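Side-chain contact in putative polysaccharide deacetylase (Bdellovibrio bacteriovorus HD100, PDB 5JP6), which probably removes acetyl groups from peptidoglycan as a zinc-binding carbohydrate esterase of the CE-4 family: residues E343-P346 with Q347-E351. The protein carries 1 engineered substitution. Sequence-based numbering, arbitrary orientation. Where two conformers were deposited one is given.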
ATOM      1  N   GLU A 343      -5.363   3.692   9.781  1.00 18.68           N
ATOM      2  CA  GLU A 343      -6.174   3.844  10.969  1.00 19.80           C
ATOM      3  C   GLU A 343      -5.660   3.003  12.135  1.00 20.30           C
ATOM      4  O   GLU A 343      -5.810   3.405  13.283  1.00 20.25           O
ATOM      5  CB  GLU A 343      -7.635   3.441  10.685  1.00 20.08           C
ATOM      6  CG  GLU A 343      -8.364   4.323   9.685  1.00 21.80           C
ATOM      7  CD  GLU A 343      -8.853   5.631  10.278  1.00 22.52           C
ATOM      8  OE1 GLU A 343      -9.080   5.755  11.511  1.00 24.91           O
ATOM      9  OE2 GLU A 343      -9.075   6.581   9.471  1.00 21.31           O
ATOM     10  N   ILE A 344      -5.119   1.812  11.834  1.00 18.72           N
ATOM     11  CA  ILE A 344      -4.660   0.909  12.892  1.00 18.97           C
ATOM     12  C   ILE A 344      -3.166   1.025  13.202  1.00 17.64           C
ATOM     13  O   ILE A 344      -2.681   0.354  14.116  1.00 18.28           O
ATOM     14  CB  ILE A 344      -4.997  -0.567  12.602  1.00 19.08           C
ATOM     15  CG1 ILE A 344      -4.233  -1.111  11.382  1.00 21.99           C
ATOM     16  CG2 ILE A 344      -6.511  -0.733  12.444  1.00 20.73           C
ATOM     17  CD1 ILE A 344      -3.839  -2.553  11.525  1.00 28.88           C
ATOM     18  N   MET A 345      -2.454   1.910  12.494  1.00 18.24           N
ATOM     19  CA  MET A 345      -1.000   1.874  12.610  1.00 18.94           C
ATOM     20  C   MET A 345      -0.495   2.220  14.027  1.00 18.03           C
ATOM     21  O   MET A 345       0.366   1.500  14.571  1.00 18.51           O
ATOM     22  CB  MET A 345      -0.333   2.708  11.524  1.00 18.46           C
ATOM     23  CG  MET A 345       1.184   2.503  11.419  1.00 18.64           C
ATOM     24  SD  MET A 345       1.693   0.773  11.159  1.00 20.21           S
ATOM     25  CE  MET A 345       0.752   0.307   9.713  1.00 19.34           C
ATOM     26  N   PRO A 346      -1.030   3.300  14.654  1.00 18.47           N
ATOM     27  CA  PRO A 346      -0.549   3.539  16.032  1.00 18.66           C
ATOM     28  C   PRO A 346      -0.797   2.361  16.980  1.00 19.30           C
ATOM     29  O   PRO A 346       0.074   1.992  17.764  1.00 19.22           O
ATOM     30  CB  PRO A 346      -1.341   4.778  16.456  1.00 19.71           C
ATOM     31  CG  PRO A 346      -1.614   5.489  15.163  1.00 20.39           C
ATOM     32  CD  PRO A 346      -1.885   4.407  14.148  1.00 19.79           C
ATOM     33  N   GLN A 347      -1.952   1.735  16.837  1.00 18.99           N
ATOM     34  CA  GLN A 347      -2.326   0.634  17.684  1.00 19.49           C
ATOM     35  C   GLN A 347      -1.395  -0.594  17.410  1.00 18.84           C
ATOM     36  O   GLN A 347      -0.933  -1.304  18.335  1.00 19.85           O
ATOM     37  CB  GLN A 347      -3.781   0.278  17.461  1.00 21.07           C
ATOM     38  CG  GLN A 347      -4.272  -0.782  18.436  1.00 22.78           C
ATOM     39  CD  GLN A 347      -4.723  -0.194  19.776  1.00 25.29           C
ATOM     40  OE1 GLN A 347      -5.641   0.583  19.801  1.00 25.88           O
ATOM     41  NE2 GLN A 347      -4.038  -0.506  20.854  1.00 32.15           N
ATOM     42  N   PHE A 348      -1.107  -0.831  16.138  1.00 17.73           N
ATOM     43  CA  PHE A 348      -0.230  -1.914  15.721  1.00 16.89           C
ATOM     44  C   PHE A 348       1.158  -1.743  16.313  1.00 18.03           C
ATOM     45  O   PHE A 348       1.745  -2.679  16.838  1.00 19.31           O
ATOM     46  CB  PHE A 348      -0.162  -1.988  14.192  1.00 18.53           C
ATOM     47  CG  PHE A 348       0.837  -2.976  13.678  1.00 18.38           C
ATOM     48  CD1 PHE A 348       0.616  -4.324  13.799  1.00 19.88           C
ATOM     49  CD2 PHE A 348       2.038  -2.562  13.100  1.00 20.55           C
ATOM     50  CE1 PHE A 348       1.529  -5.250  13.312  1.00 20.51           C
ATOM     51  CE2 PHE A 348       2.958  -3.485  12.654  1.00 20.78           C
ATOM     52  CZ  PHE A 348       2.700  -4.819  12.752  1.00 21.62           C
ATOM     53  N   LEU A 349       1.690  -0.532  16.186  1.00 18.46           N
ATOM     54  CA  LEU A 349       2.998  -0.239  16.712  1.00 18.28           C
ATOM     55  C   LEU A 349       3.069  -0.430  18.236  1.00 18.99           C
ATOM     56  O   LEU A 349       4.046  -0.963  18.745  1.00 21.01           O
ATOM     57  CB  LEU A 349       3.431   1.153  16.272  1.00 19.04           C
ATOM     58  CG  LEU A 349       3.613   1.352  14.751  1.00 19.59           C
ATOM     59  CD1 LEU A 349       3.723   2.831  14.394  1.00 20.68           C
ATOM     60  CD2 LEU A 349       4.784   0.547  14.243  1.00 20.60           C
ATOM     61  N   ARG A 350       2.041   0.027  18.938  1.00 19.14           N
ATOM     62  CA  ARG A 350       1.984  -0.173  20.374  0.50 19.97           C
ATOM     63  C   ARG A 350       1.961  -1.659  20.717  1.00 20.84           C
ATOM     64  O   ARG A 350       2.668  -2.092  21.630  1.00 20.80           O
ATOM     65  CB  ARG A 350       0.793   0.584  20.979  0.50 20.11           C
ATOM     66  CG  ARG A 350       0.574   0.369  22.488  0.50 19.82           C
ATOM     67  CD  ARG A 350       1.740   0.734  23.404  0.50 22.60           C
ATOM     68  NE  ARG A 350       1.624   0.129  24.741  0.50 23.13           N
ATOM     69  CZ  ARG A 350       0.990   0.644  25.788  0.50 25.86           C
ATOM     70  NH1 ARG A 350       0.387   1.823  25.733  0.50 29.05           N
ATOM     71  NH2 ARG A 350       0.974  -0.035  26.927  0.50 28.20           N
ATOM     72  N   GLU A 351       1.178  -2.446  19.988  1.00 19.35           N
ATOM     73  CA  GLU A 351       1.150  -3.900  20.249  1.00 20.29           C
ATOM     74  C   GLU A 351       2.496  -4.574  19.928  1.00 19.94           C
ATOM     75  O   GLU A 351       2.897  -5.446  20.692  1.00 22.03           O
ATOM     76  CB  GLU A 351       0.013  -4.572  19.520  1.00 20.53           C
ATOM     77  CG  GLU A 351      -1.311  -4.418  20.235  1.00 20.83           C
ATOM     78  CD  GLU A 351      -1.256  -5.096  21.607  1.00 22.14           C
ATOM     79  OE1 GLU A 351      -0.898  -6.308  21.665  1.00 24.27           O
ATOM     80  OE2 GLU A 351      -1.521  -4.400  22.603  1.00 23.30           O
TER
HETATM   81  O   HOH W   1      -4.318   2.977  15.694  1.00 19.94           O
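With CG trans to the backbone N in both M345 (chi1 -169°) and F348 (chi1 174°), the two side chains leave the helix alongside each other and point the same way. A bend at chi2 (56°) then sets SD of M345 3.9 Å from CD2 of F348, and a further bend at chi3 turns the methyl CE. The sulfur stands 5.1 Å from the ring centroid and approaches obliquely, a Met-aromatic contact between residues i and i+3 of the helix. L349 closes the group from the next position: its CD1 packs 3.9 Å from CG of M345, the two chains crossing at a slant. The backbone beside this apolar cluster illustrates how a helix tolerates a proline. P346 has no N-H to give, and the helix kinks there. At the same site the turn from E343 to Q347 is bridged by a water, which donates to E343 O and accepts from Q347 N, 2.9 Å from that nitrogen. Regular i to i+4 bonding then resumes, from F348 N to I344 O (2.8 Å), L349 N to M345 O and R350 N to P346 O; P346 O also accepts a bond from N142 ND2. The polar end of Q347 turns to V130 and S129, whereas M345, F348 and L349 face strand 170-176, with A190 of helix 183-193 beside M345 and L349. A proline kink in which a water bridges the opened turn thus lies in helix 339-354, which links strands 330-335 and 358-364 in a beta-alpha-beta crossover that steps over strand 170-176, in keeping with the distorted (beta/alpha) barrel of CE-4 deacetylases.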